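Local coordinates for Lmo2349 protein (Listeria monocytogenes, PDB 4GVO) that probably binds L-cystine or related amino acids outside the cell membrane and hands them to an ABC transporter for uptake, at residues 29-33 with 34-38; 130-133 with 134-138; 168-171 with 172-176; 215-218 with 219-222. All blocks are in the same frame, centred on the assembly; numbering follows the deposited sequence.

Contact 1: residues 29-33 with 34-38; sequences GKLTG and YDVEL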
# COMPACT_ATOMS: atom_id res chain seq x y z
N GLY A 29 17.45 3.42 13.13
CA GLY A 29 17.42 4.25 11.92
C GLY A 29 17.65 3.44 10.67
O GLY A 29 18.15 3.96 9.65
N LYS A 30 17.31 2.17 10.76
CA LYS A 30 17.50 1.24 9.66
C LYS A 30 16.15 1.06 8.94
O LYS A 30 15.12 0.86 9.59
CB LYS A 30 17.97 -0.11 10.17
CG LYS A 30 18.15 -1.15 9.07
CD LYS A 30 18.41 -2.56 9.63
CE LYS A 30 17.12 -3.38 9.72
NZ LYS A 30 17.32 -4.85 9.61
N LEU A 31 16.18 1.20 7.63
CA LEU A 31 14.98 1.05 6.82
C LEU A 31 14.62 -0.45 6.76
O LEU A 31 15.45 -1.29 6.44
CB LEU A 31 15.20 1.63 5.43
CG LEU A 31 14.04 1.66 4.50
CD1 LEU A 31 12.97 2.68 4.93
CD2 LEU A 31 14.48 1.95 3.08
N THR A 32 13.36 -0.76 7.07
CA THR A 32 12.94 -2.15 7.10
C THR A 32 11.43 -2.25 6.87
O THR A 32 10.82 -1.29 6.45
CB THR A 32 13.43 -2.82 8.41
OG1 THR A 32 13.26 -4.23 8.33
CG2 THR A 32 12.72 -2.25 9.68
N GLY A 33 10.84 -3.43 7.12
CA GLY A 33 9.46 -3.74 6.82
C GLY A 33 9.34 -4.69 5.64
O GLY A 33 10.31 -4.91 4.92
N TYR A 34 8.14 -5.22 5.44
CA TYR A 34 7.89 -6.25 4.43
C TYR A 34 8.45 -5.89 3.05
O TYR A 34 9.14 -6.66 2.45
CB TYR A 34 6.37 -6.43 4.33
CG TYR A 34 5.90 -7.57 3.45
CD1 TYR A 34 6.32 -8.88 3.65
CD2 TYR A 34 5.03 -7.33 2.42
CE1 TYR A 34 5.86 -9.88 2.84
CE2 TYR A 34 4.54 -8.37 1.61
CZ TYR A 34 4.97 -9.63 1.82
OH TYR A 34 4.54 -10.71 1.04
N ASP A 35 8.11 -4.72 2.52
CA ASP A 35 8.49 -4.39 1.15
C ASP A 35 10.00 -4.21 1.05
O ASP A 35 10.62 -4.65 0.06
CB ASP A 35 7.77 -3.14 0.67
CG ASP A 35 6.32 -3.39 0.28
OD1 ASP A 35 5.60 -4.04 1.07
OD2 ASP A 35 5.88 -2.84 -0.79
N VAL A 36 10.58 -3.56 2.04
CA VAL A 36 12.01 -3.33 2.08
C VAL A 36 12.77 -4.64 2.15
O VAL A 36 13.71 -4.87 1.36
CB VAL A 36 12.37 -2.39 3.21
CG1 VAL A 36 13.90 -2.28 3.39
CG2 VAL A 36 11.70 -1.04 2.96
N GLU A 37 12.36 -5.51 3.08
CA GLU A 37 13.02 -6.79 3.23
C GLU A 37 12.82 -7.69 2.01
O GLU A 37 13.73 -8.43 1.62
CB GLU A 37 12.61 -7.47 4.53
CG GLU A 37 13.03 -6.64 5.75
CD GLU A 37 14.52 -6.40 5.92
OE1 GLU A 37 15.34 -7.18 5.40
OE2 GLU A 37 14.88 -5.43 6.63
N LEU A 38 11.65 -7.62 1.37
CA LEU A 38 11.45 -8.37 0.13
C LEU A 38 12.42 -7.91 -0.96
O LEU A 38 13.01 -8.71 -1.64
CB LEU A 38 10.00 -8.30 -0.36
CG LEU A 38 9.69 -9.10 -1.62
CD1 LEU A 38 10.01 -10.57 -1.46
CD2 LEU A 38 8.23 -8.86 -1.96
O HOH W 1 16.72 -3.75 6.50

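Contact 2: residues 130-133 with 134-138; sequences ALVL and KKINE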
# COMPACT_ATOMS: atom_id res chain seq x y z
N ALA A 130 -8.02 6.33 -2.66
CA ALA A 130 -8.57 7.63 -2.95
C ALA A 130 -9.32 7.64 -4.30
O ALA A 130 -10.35 8.29 -4.42
CB ALA A 130 -7.47 8.72 -2.90
N LEU A 131 -8.76 6.99 -5.31
CA LEU A 131 -9.37 6.89 -6.62
C LEU A 131 -10.68 6.10 -6.57
O LEU A 131 -11.68 6.49 -7.17
CB LEU A 131 -8.38 6.31 -7.63
CG LEU A 131 -8.91 6.14 -9.05
CD1 LEU A 131 -9.26 7.52 -9.65
CD2 LEU A 131 -7.92 5.37 -9.91
N VAL A 132 -10.64 4.97 -5.85
CA VAL A 132 -11.81 4.13 -5.66
C VAL A 132 -12.92 4.98 -5.03
O VAL A 132 -14.06 4.97 -5.50
CB VAL A 132 -11.43 2.91 -4.77
CG1 VAL A 132 -12.67 2.19 -4.22
CG2 VAL A 132 -10.49 1.96 -5.52
N LEU A 133 -12.61 5.75 -3.99
CA LEU A 133 -13.60 6.63 -3.40
C LEU A 133 -14.10 7.73 -4.33
O LEU A 133 -15.27 8.04 -4.35
CB LEU A 133 -13.04 7.29 -2.13
CG LEU A 133 -12.78 6.39 -0.92
CD1 LEU A 133 -11.91 7.19 0.08
CD2 LEU A 133 -14.13 5.87 -0.35
N LYS A 134 -13.19 8.32 -5.11
CA LYS A 134 -13.56 9.37 -6.05
C LYS A 134 -14.60 8.84 -7.04
O LYS A 134 -15.58 9.53 -7.34
CB LYS A 134 -12.31 9.90 -6.77
CG LYS A 134 -12.59 11.01 -7.76
CD LYS A 134 -11.35 11.44 -8.54
CE LYS A 134 -10.46 12.39 -7.75
NZ LYS A 134 -11.12 13.67 -7.35
N LYS A 135 -14.36 7.65 -7.56
CA LYS A 135 -15.28 7.10 -8.54
C LYS A 135 -16.64 6.83 -7.92
O LYS A 135 -17.67 7.06 -8.56
CB LYS A 135 -14.71 5.85 -9.14
CG LYS A 135 -13.52 6.09 -10.06
CD LYS A 135 -12.97 4.77 -10.47
CE LYS A 135 -11.87 4.93 -11.49
NZ LYS A 135 -11.20 3.65 -11.79
N ILE A 136 -16.67 6.32 -6.69
CA ILE A 136 -17.93 6.10 -6.01
C ILE A 136 -18.70 7.38 -5.72
O ILE A 136 -19.89 7.45 -5.87
CB ILE A 136 -17.72 5.30 -4.72
CG1 ILE A 136 -17.21 3.87 -5.07
CG2 ILE A 136 -18.99 5.25 -3.82
CD1 ILE A 136 -16.53 3.18 -3.91
N ASN A 137 -17.98 8.42 -5.29
CA ASN A 137 -18.59 9.70 -5.09
C ASN A 137 -19.28 10.19 -6.36
O ASN A 137 -20.43 10.63 -6.31
CB ASN A 137 -17.54 10.70 -4.52
CG ASN A 137 -18.14 11.85 -3.74
OD1 ASN A 137 -19.33 11.85 -3.43
ND2 ASN A 137 -17.34 12.86 -3.47
N GLU A 138 -18.58 10.10 -7.49
CA GLU A 138 -19.14 10.55 -8.75
C GLU A 138 -20.39 9.72 -9.09
O GLU A 138 -21.43 10.28 -9.48
CB GLU A 138 -18.06 10.43 -9.83
CG GLU A 138 -18.55 10.97 -11.15
CD GLU A 138 -17.53 10.82 -12.25
OE1 GLU A 138 -16.82 9.80 -12.29
OE2 GLU A 138 -17.47 11.75 -13.07

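Contact 3: residues 168-171 with 172-176; sequences TIST and PFAVD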
# COMPACT_ATOMS: atom_id res chain seq x y z
N THR A 168 -12.60 6.27 6.60
CA THR A 168 -11.48 6.23 5.66
C THR A 168 -11.67 4.97 4.80
O THR A 168 -12.74 4.33 4.83
CB THR A 168 -10.13 6.23 6.42
OG1 THR A 168 -9.06 6.35 5.47
CG2 THR A 168 -9.92 5.01 7.27
N ILE A 169 -10.64 4.61 4.03
CA ILE A 169 -10.61 3.38 3.25
C ILE A 169 -9.28 2.70 3.53
O ILE A 169 -8.24 3.35 3.55
CB ILE A 169 -10.88 3.64 1.77
CG1 ILE A 169 -11.12 2.31 1.01
CG2 ILE A 169 -9.85 4.55 1.08
CD1 ILE A 169 -11.63 2.53 -0.39
N SER A 170 -9.34 1.41 3.88
CA SER A 170 -8.15 0.69 4.29
C SER A 170 -8.28 -0.80 4.06
O SER A 170 -9.26 -1.24 3.43
CB SER A 170 -7.73 0.98 5.76
OG SER A 170 -6.33 0.63 5.94
N THR A 171 -7.27 -1.58 4.48
CA THR A 171 -7.26 -3.02 4.27
C THR A 171 -7.10 -3.69 5.63
O THR A 171 -6.38 -3.16 6.48
CB THR A 171 -6.19 -3.43 3.25
OG1 THR A 171 -6.44 -4.76 2.79
CG2 THR A 171 -4.78 -3.28 3.76
N PRO A 172 -7.71 -4.86 5.84
CA PRO A 172 -7.63 -5.52 7.13
C PRO A 172 -6.23 -5.69 7.73
O PRO A 172 -6.07 -5.45 8.94
CB PRO A 172 -8.32 -6.82 6.91
CG PRO A 172 -9.41 -6.44 5.97
CD PRO A 172 -8.76 -5.49 5.00
N PHE A 173 -5.19 -6.09 6.97
CA PHE A 173 -3.90 -6.32 7.62
C PHE A 173 -3.39 -5.05 8.26
O PHE A 173 -2.74 -5.09 9.30
CB PHE A 173 -2.83 -6.96 6.68
CG PHE A 173 -2.04 -6.00 5.84
CD1 PHE A 173 -0.98 -5.29 6.37
CD2 PHE A 173 -2.30 -5.86 4.47
CE1 PHE A 173 -0.20 -4.46 5.57
CE2 PHE A 173 -1.56 -4.99 3.68
CZ PHE A 173 -0.52 -4.28 4.22
N ALA A 174 -3.64 -3.92 7.61
CA ALA A 174 -3.14 -2.66 8.08
C ALA A 174 -3.92 -2.17 9.30
O ALA A 174 -3.34 -1.66 10.27
CB ALA A 174 -3.09 -1.61 6.96
N VAL A 175 -5.24 -2.29 9.25
CA VAL A 175 -6.14 -1.95 10.34
C VAL A 175 -5.78 -2.79 11.58
O VAL A 175 -5.65 -2.25 12.68
CB VAL A 175 -7.60 -2.15 9.93
CG1 VAL A 175 -8.53 -2.05 11.16
CG2 VAL A 175 -8.01 -1.16 8.83
N ASP A 176 -5.60 -4.07 11.38
CA ASP A 176 -5.34 -4.93 12.49
C ASP A 176 -4.02 -4.59 13.20
O ASP A 176 -3.93 -4.56 14.44
CB ASP A 176 -5.36 -6.41 12.09
CG ASP A 176 -6.80 -6.95 11.78
OD1 ASP A 176 -7.78 -6.18 11.91
OD2 ASP A 176 -6.91 -8.17 11.42
O HOH W 2 -5.81 -7.03 4.31

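Contact 4: residues 215-218 with 219-222; sequences EALQ and SIID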
# COMPACT_ATOMS: atom_id res chain seq x y z
N GLU A 215 11.57 -13.47 -11.73
CA GLU A 215 12.33 -14.70 -11.51
C GLU A 215 12.74 -14.82 -10.04
O GLU A 215 12.55 -15.85 -9.40
CB GLU A 215 13.56 -14.73 -12.44
CG GLU A 215 13.20 -14.96 -13.88
CD GLU A 215 14.32 -14.66 -14.89
OE1 GLU A 215 15.42 -14.18 -14.50
OE2 GLU A 215 14.10 -14.87 -16.10
N ALA A 216 13.25 -13.73 -9.50
CA ALA A 216 13.66 -13.74 -8.11
C ALA A 216 12.46 -13.96 -7.17
O ALA A 216 12.52 -14.77 -6.23
CB ALA A 216 14.38 -12.44 -7.77
N LEU A 217 11.38 -13.22 -7.40
CA LEU A 217 10.22 -13.33 -6.55
C LEU A 217 9.64 -14.76 -6.65
O LEU A 217 9.21 -15.30 -5.65
CB LEU A 217 9.15 -12.29 -6.95
CG LEU A 217 7.95 -12.12 -5.99
CD1 LEU A 217 8.26 -12.13 -4.51
CD2 LEU A 217 7.19 -10.84 -6.41
N GLN A 218 9.60 -15.35 -7.84
CA GLN A 218 9.07 -16.71 -7.95
C GLN A 218 9.92 -17.68 -7.13
O GLN A 218 9.39 -18.57 -6.50
CB GLN A 218 9.04 -17.16 -9.40
CG GLN A 218 8.27 -18.46 -9.58
CD GLN A 218 6.80 -18.27 -9.20
OE1 GLN A 218 6.12 -17.41 -9.76
NE2 GLN A 218 6.32 -19.05 -8.24
N SER A 219 11.24 -17.51 -7.14
CA SER A 219 12.08 -18.39 -6.31
C SER A 219 11.86 -18.18 -4.82
O SER A 219 11.95 -19.12 -4.03
CB SER A 219 13.56 -18.25 -6.68
OG SER A 219 14.12 -17.04 -6.27
N ILE A 220 11.56 -16.95 -4.41
CA ILE A 220 11.21 -16.62 -3.04
C ILE A 220 9.88 -17.26 -2.62
O ILE A 220 9.73 -17.70 -1.49
CB ILE A 220 11.22 -15.09 -2.89
CG1 ILE A 220 12.67 -14.57 -2.99
CG2 ILE A 220 10.57 -14.59 -1.60
CD1 ILE A 220 12.78 -13.08 -3.29
N ILE A 221 8.92 -17.26 -3.53
CA ILE A 221 7.70 -18.03 -3.30
C ILE A 221 8.01 -19.52 -3.17
O ILE A 221 7.56 -20.19 -2.21
CB ILE A 221 6.69 -17.74 -4.43
CG1 ILE A 221 6.11 -16.33 -4.24
CG2 ILE A 221 5.60 -18.84 -4.44
CD1 ILE A 221 5.38 -15.82 -5.48
N ASP A 222 8.78 -20.03 -4.10
CA ASP A 222 8.91 -21.48 -4.29
C ASP A 222 9.64 -22.16 -3.12
O ASP A 222 9.36 -23.32 -2.79
CB ASP A 222 9.60 -21.83 -5.59
CG ASP A 222 8.75 -21.55 -6.83
OD1 ASP A 222 7.57 -21.23 -6.69
OD2 ASP A 222 9.26 -21.63 -7.96

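Contact 1: residues 29-33 with 34-38
The bent chain of K30 brings NZ near the E37 carboxylate, the two side chains crossing at about a right angle; the salt bridge is long, 3.9 Å from NZ to OE2, and adds only a loose electrostatic pull. At L31 the contact divides between backbone and side chain. Its carbonyl oxygen accepts from a water that also donates to E37 OE2, tying strand to helix through solvent, while its CG packs crosswise on V36, 3.9 Å from CG2. The other V36 methyl, CG1, lies against L31 O at 3.6 Å. T32 makes the short side-chain bond: OG1, placed anti to the backbone N (chi1 -169°), donates to E37 OE2 over 2.6 Å. It comes from the anti side of the carboxylate, slightly out of its plane. E37 can meet it because its CG is anti to the carbonyl carbon and the chain bends at chi2 (-61°), with CG 3.3 Å from G33 O. The hydroxyl, the water and the nearby helix start would all tend to favour a negatively charged E37. G33 closes the segment as the N-cap. Its positive phi of 108° suits a residue without a side chain, and its carbonyl receives E37 N at 2.8 Å in a nearly linear bond. Beyond this junction V36 reaches C23 and F53, and D35 holds Q76, a residue of the ligand pocket, and Y94. Here the last strand of a small antiparallel sheet, 31-32, turns through a glycine N-cap into helix 34-44, a strand-to-helix junction in a lobe of the periplasmic-binding-protein fold.

Contact 2: residues 130-133 with 134-138
L131 and K135 meet one helical turn apart, as do V132 and I136, over the regular backbone bonding of helix 128-139. The N-H groups of K134 to N137 donate to the carbonyls of A130 to L133, each four residues earlier; the bond from I136 N to V132 O is the long one of the series at 3.2 Å. Apolar contact comes in two forms. V132 and I136 lie side by side and point the same way, with CG1 of V132 4.0 Å from CD1 of I136. The same CD1 also rests 3.4 Å from V132 O, so the isoleucine tip covers part of the preceding turn. L131 instead meets a lysine stem: K135 extends fully beyond CG and its CE passes 4.0 Å from L131 CG. The two side chains cross at a slant, and past the apolar stem K135 NZ forms a salt bridge with E82. On another side of the helix, the N137 amide donates through ND2 to F144 O. As the crossover helix of a beta-alpha-beta unit, 128-139 packs A130 and L133 against strands 120-123 and 145-148, while V132 and L133 lean on I169 of strand 168-170.

Contact 3: residues 168-171 with 172-176
T171 presses its CG2 methyl against the ring of F173, 3.6 Å from CE2, in the close-packed half of this contact. The approach is oblique. F173 takes the sterically demanding rotamer with CG between its backbone N and carbonyl carbon (chi1 86°), which swings the ring to T171, and the methyl of A174 lies over one of its faces near the rim. V175 adds an apolar contact: its CG2 lies 3.8 Å from S170 CB. On the backbone, T171 O accepts a nearly straight bond from V175 N at 3.1 Å, and a weak, strongly bent one from A174 N. The looser side is bridged by a water. T171 occupies the N-cap but its hydroxyl makes no direct capping bond; the water donates to T171 OG1 at 2.8 Å and accepts from F173 N at 2.9 Å. The hydroxyl also bonds P98 O, which, with the water, helps hold its rotation. Contact between S170 OG and A174 CB is slack, at 4.1 Å. P172, lacking an N-H, suits the first helix position, where an N-H would have no carbonyl within the helix to bond. Strand 168-170 passes into helix 172-180 through a water-mediated N-cap, beside the ligand cleft of the binding-protein fold: the A174 side chain lies about 6 Å from bound histidine, and T171 packs on the pocket residue F97.

Contact 4: residues 215-218 with 219-222
Q218 and D222 cross at a slant one helical turn apart, their amide and carboxylate planes at 42°. The glutamine chain leaves anti to its own N and bends at chi2 (63°), bringing NE2 to D222 OD1 at 3.0 Å. The acceptor lies in the amide plane, yet the donor meets the carboxylate on its syn side and well out of plane. The branch methyl of I221, CG2, flanks the pair 3.9 Å from Q218 NE2. S219 turns the other way. It has two conformers; in one of them OG lies 2.8 Å from A216 O and bonds it, with R45 NH1 as a further partner, so both bonds are conditional. A216 O also accepts from I220 N. I220 folds alongside, CG1 3.2 Å from the same A216 O, while its CG2 is only loosely packed on L217 CD1, 4.5 Å away. Apolar residues thus face inward, A216 and I220 against I42 and L217 against L38, while Q218 and D222 form a polar outer edge. Such division is the pattern of an amphipathic helix, here the closing turns of helix 207-222, packed on helix 34-44 before the chain enters helix 225-234.

In the fold
Contacts 1 and 3 are both strand-to-helix junctions, whereas contacts 2 and 4 lie within single helices. Contact 1, largely buried, has glycine at the N-cap and, beside it, a carboxylate bonded by a hydroxyl and a water; contact 3 has threonine at the cap, linked to F173 N through water, with proline next. Contacts 2 and 4, partly buried, both set apolar residues against the fold; contact 2 also buries the N137 amide, and its K135 salt bridge contrasts with the amide-carboxylate bond of contact 4. They pair up in space: contact 1 meets contact 4 through L38 and L217, 3.8 Å between their CD1 atoms, and contact 2 meets contact 3 through L133 and I169.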